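Local coordinates for protein ECXA (Escherichia coli, PDB 4L63) that binds a zinc ion and is probably a metallopeptidase of the metzincin type, at residues A[170-175]-A[202-207]; A[21-26]-A[106-111]; A[226-231]-A[249-254]. All coordinates share one frame; numbering follows the deposited sequence.

Interaction 1 of 3, residues A[170-175]-A[202-207]; sequences HNNEGG and GSNYDY. With ZN (zinc ion), chain G.
Asn-171 and Asn-172 reach from the zinc-binding loop 170-175 to Asn-204 and Tyr-205 of the loop 202-207, in what the sequence and the metal site suggest is a metzincin fold, with an HExxH helix followed by a third histidine. That histidine is His-170, whose NE2 binds zinc at 2.1 Å; His-160 and His-164 of helix 146-165 supply two further nitrogens, and a water lies 2.5 Å from the metal.

Two amide hydrogen bonds join the loops. The stronger runs from Asn-172 ND2 to Asn-204 OD1 at 2.9 Å. The acceptor lies in the amide plane of Asn-172, but the donor stands above the carbonyl plane of Asn-204, and the two amides are turned 82° apart. With chi1 at 54°, Asn-172 CG sits between its backbone N and carbonyl carbon; ND2 faces Asn-204 while OD1 accepts from Asn-201, two roles that an amide combines. Asn-171 ND2 gives a weak bond to Tyr-205 OH at 3.3 Å and also donates to Glu-8 O, while its OD1 accepts from Asn-201 N. Asparagine suits this buried position, since one short amide serves three partners.

Van der Waals packing is modest. The Asn-171 amide and the Tyr-205 ring come from opposite directions, their planes 68° apart, and Asn-171 ND2 lies 3.4 Å from Tyr-205 CE1.

Within segment 170-175, a type I turn brings Glu-173 back beside His-170. Its OE1 accepts from the histidine's backbone N, and on the imidazole Glu-173 OE2 accepts from His-170 ND1 at 2.8 Å.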
ATOM      1  N   HIS A 170      18.024  14.413  -1.032  1.00 36.81           N
ATOM      2  CA  HIS A 170      16.988  14.869  -1.961  1.00 36.12           C
ATOM      3  C   HIS A 170      16.182  13.718  -2.527  1.00 34.20           C
ATOM      4  O   HIS A 170      16.677  12.598  -2.614  1.00 33.59           O
ATOM      5  CB  HIS A 170      17.605  15.654  -3.114  1.00 37.19           C
ATOM      6  CG  HIS A 170      18.286  16.911  -2.681  1.00 39.37           C
ATOM      7  ND1 HIS A 170      19.500  17.309  -3.192  1.00 40.84           N
ATOM      8  CD2 HIS A 170      17.922  17.857  -1.784  1.00 40.61           C
ATOM      9  CE1 HIS A 170      19.862  18.447  -2.624  1.00 42.88           C
ATOM     10  NE2 HIS A 170      18.919  18.801  -1.770  1.00 42.81           N
ATOM     11  N   ASN A 171      14.958  14.021  -2.955  1.00 33.64           N
ATOM     12  CA  ASN A 171      14.024  12.999  -3.451  1.00 32.08           C
ATOM     13  C   ASN A 171      14.606  12.111  -4.542  1.00 31.60           C
ATOM     14  O   ASN A 171      14.274  10.926  -4.621  1.00 31.70           O
ATOM     15  CB  ASN A 171      12.733  13.664  -3.953  1.00 32.11           C
ATOM     16  CG  ASN A 171      12.911  14.395  -5.280  1.00 33.00           C
ATOM     17  OD1 ASN A 171      13.728  15.306  -5.395  1.00 34.37           O
ATOM     18  ND2 ASN A 171      12.094  14.031  -6.277  1.00 32.53           N
ATOM     19  N   ASN A 172      15.485  12.667  -5.374  1.00 32.64           N
ATOM     20  CA  ASN A 172      15.961  11.927  -6.534  1.00 32.59           C
ATOM     21  C   ASN A 172      17.371  11.375  -6.370  1.00 33.17           C
ATOM     22  O   ASN A 172      18.044  11.061  -7.363  1.00 33.81           O
ATOM     23  CB  ASN A 172      15.897  12.812  -7.789  1.00 40.81           C
ATOM     24  CG  ASN A 172      16.627  14.143  -7.612  1.00 46.87           C
ATOM     25  OD1 ASN A 172      17.386  14.334  -6.655  1.00 38.70           O
ATOM     26  ND2 ASN A 172      16.418  15.061  -8.558  1.00 46.20           N
ATOM     27  N   GLU A 173      17.825  11.249  -5.123  1.00 33.25           N
ATOM     28  CA  GLU A 173      19.211  10.842  -4.886  1.00 34.23           C
ATOM     29  C   GLU A 173      19.361   9.417  -4.359  1.00 37.86           C
ATOM     30  O   GLU A 173      20.426   9.042  -3.854  1.00 34.60           O
ATOM     31  CB  GLU A 173      19.889  11.841  -3.946  1.00 35.58           C
ATOM     32  CG  GLU A 173      20.269  13.134  -4.674  1.00 39.12           C
ATOM     33  CD  GLU A 173      20.693  14.258  -3.749  1.00 50.34           C
ATOM     34  OE1 GLU A 173      20.536  14.121  -2.513  1.00 49.40           O
ATOM     35  OE2 GLU A 173      21.187  15.286  -4.271  1.00 46.58           O
ATOM     36  N   GLY A 174      18.309   8.615  -4.516  1.00 33.17           N
ATOM     37  CA  GLY A 174      18.398   7.195  -4.229  1.00 31.93           C
ATOM     38  C   GLY A 174      19.488   6.560  -5.082  1.00 32.93           C
ATOM     39  O   GLY A 174      19.495   6.715  -6.302  1.00 34.54           O
ATOM     40  N   GLY A 175      20.418   5.866  -4.439  1.00 33.85           N
ATOM     41  CA  GLY A 175      21.479   5.178  -5.147  1.00 40.26           C
ATOM     42  C   GLY A 175      22.689   6.047  -5.455  1.00 45.96           C
ATOM     43  O   GLY A 175      23.705   5.542  -5.932  1.00 41.94           O
ATOM     44  N   GLY A 202      16.272  20.941  -5.459  1.00 43.85           N
ATOM     45  CA  GLY A 202      16.011  22.290  -5.933  1.00 46.21           C
ATOM     46  C   GLY A 202      16.585  22.563  -7.308  1.00 49.13           C
ATOM     47  O   GLY A 202      16.236  23.554  -7.956  1.00 49.34           O
ATOM     48  N   SER A 203      17.479  21.684  -7.753  1.00 47.71           N
ATOM     49  CA  SER A 203      18.025  21.764  -9.101  1.00 54.53           C
ATOM     50  C   SER A 203      16.997  21.322 -10.138  1.00 53.48           C
ATOM     51  O   SER A 203      17.100  21.669 -11.312  1.00 53.65           O
ATOM     52  CB  SER A 203      19.290  20.905  -9.227  1.00 58.48           C
ATOM     53  OG  SER A 203      20.342  21.402  -8.415  1.00 60.80           O
ATOM     54  N   ASN A 204      16.001  20.558  -9.697  1.00 44.88           N
ATOM     55  CA  ASN A 204      15.047  19.944 -10.619  1.00 49.69           C
ATOM     56  C   ASN A 204      13.589  20.341 -10.366  1.00 52.09           C
ATOM     57  O   ASN A 204      12.736  20.152 -11.229  1.00 56.76           O
ATOM     58  CB  ASN A 204      15.179  18.418 -10.561  1.00 50.19           C
ATOM     59  CG  ASN A 204      16.626  17.952 -10.633  1.00 51.55           C
ATOM     60  OD1 ASN A 204      17.258  17.663  -9.608  1.00 41.37           O
ATOM     61  ND2 ASN A 204      17.164  17.887 -11.846  1.00 56.44           N
ATOM     62  N   TYR A 205      13.304  20.880  -9.187  1.00 48.05           N
ATOM     63  CA  TYR A 205      11.947  21.298  -8.842  1.00 49.59           C
ATOM     64  C   TYR A 205      11.945  22.667  -8.194  1.00 52.46           C
ATOM     65  O   TYR A 205      12.920  23.056  -7.554  1.00 48.84           O
ATOM     66  CB  TYR A 205      11.287  20.318  -7.871  1.00 47.30           C
ATOM     67  CG  TYR A 205      11.277  18.872  -8.289  1.00 48.49           C
ATOM     68  CD1 TYR A 205      12.357  18.047  -8.005  1.00 46.06           C
ATOM     69  CD2 TYR A 205      10.168  18.313  -8.922  1.00 44.29           C
ATOM     70  CE1 TYR A 205      12.352  16.714  -8.362  1.00 48.63           C
ATOM     71  CE2 TYR A 205      10.153  16.976  -9.285  1.00 42.22           C
ATOM     72  CZ  TYR A 205      11.249  16.182  -9.000  1.00 49.06           C
ATOM     73  OH  TYR A 205      11.259  14.852  -9.348  1.00 51.55           O
ATOM     74  N   ASP A 206      10.843  23.392  -8.358  1.00 58.43           N
ATOM     75  CA  ASP A 206      10.554  24.537  -7.504  1.00 60.58           C
ATOM     76  C   ASP A 206       9.473  24.125  -6.518  1.00 54.51           C
ATOM     77  O   ASP A 206       8.320  23.896  -6.907  1.00 48.16           O
ATOM     78  CB  ASP A 206      10.102  25.754  -8.307  1.00 70.21           C
ATOM     79  CG  ASP A 206       9.801  26.953  -7.420  1.00 81.86           C
ATOM     80  OD1 ASP A 206      10.745  27.512  -6.819  1.00 85.56           O
ATOM     81  OD2 ASP A 206       8.612  27.313  -7.296  1.00 86.31           O
ATOM     82  N   TYR A 207       9.856  24.020  -5.250  1.00 52.39           N
ATOM     83  CA  TYR A 207       8.966  23.546  -4.193  1.00 50.33           C
ATOM     84  C   TYR A 207       7.655  24.329  -4.130  1.00 51.53           C
ATOM     85  O   TYR A 207       6.584  23.747  -3.955  1.00 47.75           O
ATOM     86  CB  TYR A 207       9.678  23.618  -2.840  1.00 47.19           C
ATOM     87  CG  TYR A 207       8.789  23.297  -1.658  1.00 53.32           C
ATOM     88  CD1 TYR A 207       8.378  21.990  -1.404  1.00 51.13           C
ATOM     89  CD2 TYR A 207       8.354  24.301  -0.801  1.00 53.34           C
ATOM     90  CE1 TYR A 207       7.563  21.695  -0.326  1.00 54.39           C
ATOM     91  CE2 TYR A 207       7.541  24.017   0.280  1.00 56.27           C
ATOM     92  CZ  TYR A 207       7.149  22.713   0.514  1.00 58.12           C
ATOM     93  OH  TYR A 207       6.341  22.428   1.590  1.00 56.86           O
TER
HETATM   94 ZN    ZN G 301      19.193  20.253  -0.302  1.00 56.60          ZN
HETATM   95  O   HOH W   1      20.651  22.233   0.100  1.00 50.71           O

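Interaction 2 of 3, residues A[21-26]-A[106-111]; sequences QLYNIT and TIFDPS
Phe-108 turns the edge of its ring toward the face of Tyr-23 in an offset edge-to-face pair, the planes 67° apart and the centroids separated by 5.8 Å. The nearest atom is CE2 of Phe-108, 3.9 Å from Tyr-23 CG, and CE2 and CZ both pack on Tyr-23 CB. With chi1 at -176°, the Phe-108 side chain extends away from its own backbone N and carries this edge across to segment 21-26.

Pro-110 meets another part of the tyrosine: its CG lies 3.6 Å from Tyr-23 CE1, crossing the phenol obliquely. A rigid pyrrolidine offers a compact apolar surface, while the phenol can pack along its ring and still bond through Tyr-23 OH to His-180 O.

The contact joins the turn between strand 21-22 and helix 25-29, where Asn-24 is the N-cap, to the loop leaving strand 104-107, the antiparallel edge strand of a mixed sheet, as in the metzincin fold. Asp-109 shapes that loop through an Asx turn, its OD1 accepting from Ser-111 N at 3.2 Å. Tyr-15 adds a third ring, meeting both Tyr-23 and Phe-108. Ile-25 touches the phenylalanine's rim with its CG2 branch, near the ring plane and 4.3 Å from Phe-108 CE1.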
ATOM      1  N   GLN A  21      23.863   0.854   5.823  1.00 53.19           N
ATOM      2  CA  GLN A  21      23.195   1.093   7.092  1.00 57.11           C
ATOM      3  C   GLN A  21      22.892   2.571   7.256  1.00 57.90           C
ATOM      4  O   GLN A  21      23.772   3.416   7.099  1.00 56.25           O
ATOM      5  CB  GLN A  21      24.047   0.581   8.259  1.00 60.72           C
ATOM      6  CG  GLN A  21      24.573  -0.827   8.039  1.00 64.06           C
ATOM      7  CD  GLN A  21      23.461  -1.862   8.003  1.00 63.15           C
ATOM      8  OE1 GLN A  21      22.698  -2.002   8.960  1.00 64.60           O
ATOM      9  NE2 GLN A  21      23.355  -2.580   6.888  1.00 65.08           N
ATOM     10  N   LEU A  22      21.635   2.873   7.563  1.00 51.31           N
ATOM     11  CA  LEU A  22      21.192   4.249   7.726  1.00 53.88           C
ATOM     12  C   LEU A  22      21.836   4.882   8.946  1.00 57.98           C
ATOM     13  O   LEU A  22      21.903   4.267  10.006  1.00 58.27           O
ATOM     14  CB  LEU A  22      19.667   4.310   7.846  1.00 48.72           C
ATOM     15  CG  LEU A  22      18.934   3.870   6.579  1.00 45.97           C
ATOM     16  CD1 LEU A  22      17.517   3.431   6.905  1.00 48.74           C
ATOM     17  CD2 LEU A  22      18.939   5.004   5.575  1.00 44.60           C
ATOM     18  N   TYR A  23      22.313   6.112   8.795  1.00 58.01           N
ATOM     19  CA  TYR A  23      22.851   6.831   9.939  1.00 56.75           C
ATOM     20  C   TYR A  23      21.752   7.030  10.984  1.00 63.30           C
ATOM     21  O   TYR A  23      20.585   7.275  10.664  1.00 55.60           O
ATOM     22  CB  TYR A  23      23.472   8.163   9.506  1.00 57.27           C
ATOM     23  CG  TYR A  23      24.837   7.980   8.875  1.00 60.72           C
ATOM     24  CD1 TYR A  23      25.964   7.770   9.665  1.00 61.88           C
ATOM     25  CD2 TYR A  23      25.000   7.993   7.493  1.00 56.82           C
ATOM     26  CE1 TYR A  23      27.213   7.587   9.101  1.00 63.41           C
ATOM     27  CE2 TYR A  23      26.250   7.810   6.917  1.00 58.30           C
ATOM     28  CZ  TYR A  23      27.354   7.608   7.729  1.00 61.63           C
ATOM     29  OH  TYR A  23      28.603   7.427   7.171  1.00 63.44           O
ATOM     30  N   ASN A  24      22.138   6.860  12.238  1.00 59.62           N
ATOM     31  CA  ASN A  24      21.236   6.976  13.369  1.00 60.41           C
ATOM     32  C   ASN A  24      21.409   8.349  13.997  1.00 66.55           C
ATOM     33  O   ASN A  24      22.402   8.585  14.689  1.00 65.03           O
ATOM     34  CB  ASN A  24      21.538   5.867  14.378  1.00 62.72           C
ATOM     35  CG  ASN A  24      20.505   5.770  15.480  1.00 63.49           C
ATOM     36  OD1 ASN A  24      20.017   6.776  15.988  1.00 63.98           O
ATOM     37  ND2 ASN A  24      20.180   4.545  15.869  1.00 64.11           N
ATOM     38  N   ILE A  25      20.466   9.259  13.760  1.00 60.62           N
ATOM     39  CA  ILE A  25      20.644  10.632  14.229  1.00 62.30           C
ATOM     40  C   ILE A  25      20.456  10.737  15.745  1.00 65.92           C
ATOM     41  O   ILE A  25      20.852  11.730  16.357  1.00 68.14           O
ATOM     42  CB  ILE A  25      19.695  11.624  13.511  1.00 60.17           C
ATOM     43  CG1 ILE A  25      18.228  11.320  13.817  1.00 58.91           C
ATOM     44  CG2 ILE A  25      19.966  11.636  11.999  1.00 57.70           C
ATOM     45  CD1 ILE A  25      17.287  12.428  13.385  1.00 57.74           C
ATOM     46  N   THR A  26      19.874   9.708  16.354  1.00 65.67           N
ATOM     47  CA  THR A  26      19.799   9.649  17.811  1.00 68.41           C
ATOM     48  C   THR A  26      21.187   9.346  18.366  1.00 71.44           C
ATOM     49  O   THR A  26      21.626   9.965  19.334  1.00 74.50           O
ATOM     50  CB  THR A  26      18.795   8.585  18.308  1.00 67.98           C
ATOM     51  OG1 THR A  26      17.473   8.918  17.863  1.00 65.61           O
ATOM     52  CG2 THR A  26      18.798   8.515  19.836  1.00 71.58           C
ATOM     53  N   THR A 106      24.152  22.509   3.693  1.00 64.38           N
ATOM     54  CA  THR A 106      24.344  21.770   4.941  1.00 65.62           C
ATOM     55  C   THR A 106      25.376  20.654   4.799  1.00 65.31           C
ATOM     56  O   THR A 106      25.358  19.898   3.824  1.00 62.78           O
ATOM     57  CB  THR A 106      23.011  21.153   5.446  1.00 63.94           C
ATOM     58  OG1 THR A 106      22.116  22.199   5.840  1.00 64.85           O
ATOM     59  CG2 THR A 106      23.243  20.224   6.630  1.00 65.04           C
ATOM     60  N   ILE A 107      26.275  20.555   5.773  1.00 68.00           N
ATOM     61  CA  ILE A 107      27.193  19.425   5.857  1.00 68.00           C
ATOM     62  C   ILE A 107      26.742  18.436   6.927  1.00 73.24           C
ATOM     63  O   ILE A 107      26.774  18.746   8.117  1.00 70.40           O
ATOM     64  CB  ILE A 107      28.627  19.867   6.185  1.00 71.18           C
ATOM     65  CG1 ILE A 107      29.171  20.807   5.109  1.00 71.49           C
ATOM     66  CG2 ILE A 107      29.530  18.652   6.345  1.00 71.30           C
ATOM     67  CD1 ILE A 107      30.644  21.153   5.313  1.00 75.92           C
ATOM     68  N   PHE A 108      26.325  17.247   6.503  1.00 65.35           N
ATOM     69  CA  PHE A 108      25.934  16.203   7.445  1.00 65.34           C
ATOM     70  C   PHE A 108      27.165  15.478   7.960  1.00 67.38           C
ATOM     71  O   PHE A 108      27.884  14.830   7.196  1.00 66.17           O
ATOM     72  CB  PHE A 108      24.968  15.205   6.802  1.00 62.03           C
ATOM     73  CG  PHE A 108      24.463  14.149   7.755  1.00 62.10           C
ATOM     74  CD1 PHE A 108      23.482  14.448   8.688  1.00 62.85           C
ATOM     75  CD2 PHE A 108      24.972  12.859   7.718  1.00 61.56           C
ATOM     76  CE1 PHE A 108      23.012  13.477   9.563  1.00 63.08           C
ATOM     77  CE2 PHE A 108      24.505  11.884   8.583  1.00 61.78           C
ATOM     78  CZ  PHE A 108      23.527  12.195   9.512  1.00 62.57           C
ATOM     79  N   ASP A 109      27.395  15.591   9.262  1.00 69.83           N
ATOM     80  CA  ASP A 109      28.577  15.019   9.893  1.00 72.01           C
ATOM     81  C   ASP A 109      28.202  13.956  10.925  1.00 72.36           C
ATOM     82  O   ASP A 109      27.620  14.268  11.965  1.00 73.77           O
ATOM     83  CB  ASP A 109      29.408  16.123  10.547  1.00 77.01           C
ATOM     84  CG  ASP A 109      30.601  15.583  11.306  1.00 78.06           C
ATOM     85  OD1 ASP A 109      31.129  14.519  10.917  1.00 77.09           O
ATOM     86  OD2 ASP A 109      31.012  16.226  12.295  1.00 94.84           O
ATOM     87  N   PRO A 110      28.545  12.693  10.636  1.00 71.21           N
ATOM     88  CA  PRO A 110      28.234  11.563  11.520  1.00 71.52           C
ATOM     89  C   PRO A 110      28.872  11.686  12.907  1.00 75.26           C
ATOM     90  O   PRO A 110      28.461  10.982  13.831  1.00 75.76           O
ATOM     91  CB  PRO A 110      28.803  10.363  10.759  1.00 70.00           C
ATOM     92  CG  PRO A 110      28.776  10.790   9.318  1.00 67.66           C
ATOM     93  CD  PRO A 110      29.114  12.248   9.352  1.00 69.37           C
ATOM     94  N   SER A 111      29.857  12.567  13.050  1.00 77.41           N
ATOM     95  CA  SER A 111      30.472  12.809  14.351  1.00 86.68           C
ATOM     96  C   SER A 111      29.598  13.706  15.226  1.00 87.38           C
ATOM     97  O   SER A 111      29.807  13.798  16.434  1.00 92.88           O
ATOM     98  CB  SER A 111      31.861  13.432  14.184  1.00 87.68           C
ATOM     99  OG  SER A 111      32.776  12.489  13.655  1.00 88.76           O
TER

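Interaction 3 of 3, residues A[226-231]-A[249-254]; sequences PSRNDI and RFSCLG
Arg-228 grips Ser-251 end-on with two nitrogens, one to each of two oxygens. NH1 donates to Ser-251 OG at 2.9 Å along a nearly straight N-H...O line of 170°, and NH2 donates to the backbone Ser-251 O at 3.0 Å. Both acceptors lie close to the guanidinium plane, although NH2 stands above the plane of the carbonyl it meets. CG lies opposite the backbone N (chi1 -178°) and the chain bends at chi2, bringing the guanidinium to Ser-251. Arginine suits the place because its flat group presents several N-H bonds at once: NH1 also donates to Asn-229 OD1 at 3.0 Å, which helps to fix the group's rotation. Ser-251 OG is further bonded to Ala-187 O, and Asn-229 OD1 to Gln-194, linking the pair to the loop that follows strand 181-186.

The arginine stands within the capping box that Ser-227 and Asp-230 form.

Packing is slight: Cys-252 CB lies 4.0 Å from Arg-228 NH2. The arginine ties the loop after helix 246-249 to the start of helix 228-239, and the Cys-252 disulfide with Cys-189 ties it to the loop after strand 181-186. Asn-229 and Asp-230 of the helix also touch Val-12 of strand 12-16.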
ATOM      1  N   PRO A 226       7.479  20.038   6.319  1.00 51.41           N
ATOM      2  CA  PRO A 226       7.759  18.628   6.036  1.00 46.27           C
ATOM      3  C   PRO A 226       6.477  17.897   5.664  1.00 48.83           C
ATOM      4  O   PRO A 226       5.458  18.119   6.310  1.00 45.51           O
ATOM      5  CB  PRO A 226       8.312  18.095   7.364  1.00 45.94           C
ATOM      6  CG  PRO A 226       8.651  19.308   8.179  1.00 51.34           C
ATOM      7  CD  PRO A 226       7.720  20.379   7.730  1.00 54.49           C
ATOM      8  N   SER A 227       6.516  17.051   4.642  1.00 41.51           N
ATOM      9  CA  SER A 227       5.341  16.258   4.291  1.00 40.54           C
ATOM     10  C   SER A 227       5.170  15.093   5.256  1.00 39.84           C
ATOM     11  O   SER A 227       6.029  14.859   6.104  1.00 39.91           O
ATOM     12  CB  SER A 227       5.463  15.726   2.869  1.00 43.74           C
ATOM     13  OG  SER A 227       6.499  14.756   2.812  1.00 39.53           O
ATOM     14  N   ARG A 228       4.065  14.357   5.125  1.00 39.67           N
ATOM     15  CA  ARG A 228       3.877  13.146   5.920  1.00 39.45           C
ATOM     16  C   ARG A 228       5.067  12.206   5.760  1.00 37.54           C
ATOM     17  O   ARG A 228       5.613  11.712   6.745  1.00 37.91           O
ATOM     18  CB  ARG A 228       2.598  12.401   5.531  1.00 39.78           C
ATOM     19  CG  ARG A 228       2.370  11.156   6.388  1.00 44.08           C
ATOM     20  CD  ARG A 228       1.919   9.968   5.555  1.00 42.52           C
ATOM     21  NE  ARG A 228       1.772   8.750   6.349  1.00 40.55           N
ATOM     22  CZ  ARG A 228       2.613   7.718   6.290  1.00 41.02           C
ATOM     23  NH1 ARG A 228       3.667   7.760   5.468  1.00 37.32           N
ATOM     24  NH2 ARG A 228       2.398   6.647   7.043  1.00 41.01           N
ATOM     25  N   ASN A 229       5.484  11.968   4.520  1.00 35.95           N
ATOM     26  CA  ASN A 229       6.595  11.047   4.295  1.00 34.51           C
ATOM     27  C   ASN A 229       7.925  11.610   4.803  1.00 34.65           C
ATOM     28  O   ASN A 229       8.776  10.847   5.269  1.00 34.30           O
ATOM     29  CB  ASN A 229       6.702  10.670   2.813  1.00 33.45           C
ATOM     30  CG  ASN A 229       5.588   9.730   2.378  1.00 33.66           C
ATOM     31  OD1 ASN A 229       4.729   9.375   3.179  1.00 34.60           O
ATOM     32  ND2 ASN A 229       5.608   9.308   1.120  1.00 33.35           N
ATOM     33  N   ASP A 230       8.111  12.928   4.711  1.00 35.61           N
ATOM     34  CA  ASP A 230       9.306  13.564   5.279  1.00 36.55           C
ATOM     35  C   ASP A 230       9.426  13.246   6.770  1.00 37.77           C
ATOM     36  O   ASP A 230      10.505  12.915   7.267  1.00 38.04           O
ATOM     37  CB  ASP A 230       9.269  15.084   5.092  1.00 38.30           C
ATOM     38  CG  ASP A 230       9.523  15.513   3.662  1.00 43.38           C
ATOM     39  OD1 ASP A 230      10.129  14.738   2.889  1.00 40.95           O
ATOM     40  OD2 ASP A 230       9.111  16.642   3.312  1.00 44.63           O
ATOM     41  N   ILE A 231       8.305  13.353   7.474  1.00 38.98           N
ATOM     42  CA  ILE A 231       8.262  13.096   8.913  1.00 40.92           C
ATOM     43  C   ILE A 231       8.568  11.628   9.211  1.00 40.05           C
ATOM     44  O   ILE A 231       9.354  11.321  10.100  1.00 41.27           O
ATOM     45  CB  ILE A 231       6.883  13.469   9.507  1.00 42.86           C
ATOM     46  CG1 ILE A 231       6.627  14.973   9.373  1.00 44.50           C
ATOM     47  CG2 ILE A 231       6.779  13.027  10.952  1.00 45.32           C
ATOM     48  CD1 ILE A 231       7.647  15.853  10.092  1.00 47.86           C
ATOM     49  N   ARG A 249      12.173   0.611   5.055  1.00 35.37           N
ATOM     50  CA  ARG A 249      11.890   0.969   3.664  1.00 34.65           C
ATOM     51  C   ARG A 249      10.462   1.451   3.421  1.00 32.84           C
ATOM     52  O   ARG A 249      10.217   2.205   2.467  1.00 32.71           O
ATOM     53  CB  ARG A 249      12.158  -0.211   2.728  1.00 34.98           C
ATOM     54  CG  ARG A 249      13.617  -0.639   2.637  1.00 38.14           C
ATOM     55  CD  ARG A 249      13.759  -1.815   1.683  1.00 46.15           C
ATOM     56  NE  ARG A 249      13.069  -1.548   0.425  1.00 55.40           N
ATOM     57  CZ  ARG A 249      12.870  -2.443  -0.538  1.00 60.13           C
ATOM     58  NH1 ARG A 249      13.288  -3.692  -0.391  1.00 57.93           N
ATOM     59  NH2 ARG A 249      12.226  -2.087  -1.642  1.00 64.04           N
ATOM     60  N   PHE A 250       9.526   0.994   4.258  1.00 31.86           N
ATOM     61  CA  PHE A 250       8.104   1.278   4.032  1.00 30.44           C
ATOM     62  C   PHE A 250       7.463   1.918   5.250  1.00 30.53           C
ATOM     63  O   PHE A 250       7.762   1.522   6.369  1.00 31.33           O
ATOM     64  CB  PHE A 250       7.338   0.003   3.688  1.00 29.58           C
ATOM     65  CG  PHE A 250       7.939  -0.781   2.565  1.00 34.70           C
ATOM     66  CD1 PHE A 250       7.816  -0.343   1.260  1.00 38.86           C
ATOM     67  CD2 PHE A 250       8.586  -1.978   2.809  1.00 33.66           C
ATOM     68  CE1 PHE A 250       8.358  -1.072   0.227  1.00 40.52           C
ATOM     69  CE2 PHE A 250       9.133  -2.708   1.777  1.00 36.45           C
ATOM     70  CZ  PHE A 250       9.026  -2.254   0.491  1.00 37.26           C
ATOM     71  N   SER A 251       6.564   2.882   5.038  1.00 30.16           N
ATOM     72  CA  SER A 251       5.892   3.513   6.177  1.00 30.77           C
ATOM     73  C   SER A 251       4.367   3.369   6.132  1.00 33.70           C
ATOM     74  O   SER A 251       3.680   3.880   7.011  1.00 31.70           O
ATOM     75  CB  SER A 251       6.258   5.002   6.270  1.00 32.13           C
ATOM     76  OG  SER A 251       5.694   5.740   5.193  1.00 31.78           O
ATOM     77  N   CYS A 252       3.830   2.682   5.124  1.00 31.07           N
ATOM     78  CA  CYS A 252       2.386   2.409   5.135  1.00 34.19           C
ATOM     79  C   CYS A 252       2.030   1.125   4.381  1.00 33.47           C
ATOM     80  O   CYS A 252       0.948   1.018   3.807  1.00 34.04           O
ATOM     81  CB  CYS A 252       1.598   3.612   4.563  1.00 28.58           C
ATOM     82  SG  CYS A 252       1.650   3.892   2.745  1.00 31.46           S
ATOM     83  N   LEU A 253       2.920   0.133   4.416  1.00 30.31           N
ATOM     84  CA  LEU A 253       2.697  -1.084   3.636  1.00 27.24           C
ATOM     85  C   LEU A 253       1.561  -1.916   4.223  1.00 27.44           C
ATOM     86  O   LEU A 253       0.943  -2.714   3.517  1.00 32.22           O
ATOM     87  CB  LEU A 253       3.968  -1.935   3.552  1.00 28.11           C
ATOM     88  CG  LEU A 253       3.896  -3.056   2.507  1.00 29.94           C
ATOM     89  CD1 LEU A 253       3.535  -2.476   1.150  1.00 31.70           C
ATOM     90  CD2 LEU A 253       5.228  -3.818   2.439  1.00 29.21           C
ATOM     91  N   GLY A 254       1.270  -1.705   5.503  1.00 28.03           N
ATOM     92  CA  GLY A 254       0.128  -2.346   6.140  1.00 28.72           C
ATOM     93  C   GLY A 254      -1.160  -2.136   5.348  1.00 35.12           C
ATOM     94  O   GLY A 254      -2.062  -2.982   5.364  1.00 28.99           O
TER

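Overall arrangement
Following the chain from the N terminus, the first contact is interaction 2, which closes a span of 79 residues holding much of the mixed sheet and brings the approach to helix 25-29 to the end of an outermost strand. After helix 146-165 comes interaction 1, closing the shorter connection between 170-175 and 202-207 beside the zinc. Interaction 3 closes the shortest span, 17 mostly helical residues, so that the start of helix 228-239 meets the chain after helix 246-249. The three closures are in series, neither nested nor crossing, and none touches another. Helix 228-239 links two of them: it begins in interaction 3, and its later residues pack on Leu-22 and Ile-25 of segment 21-26.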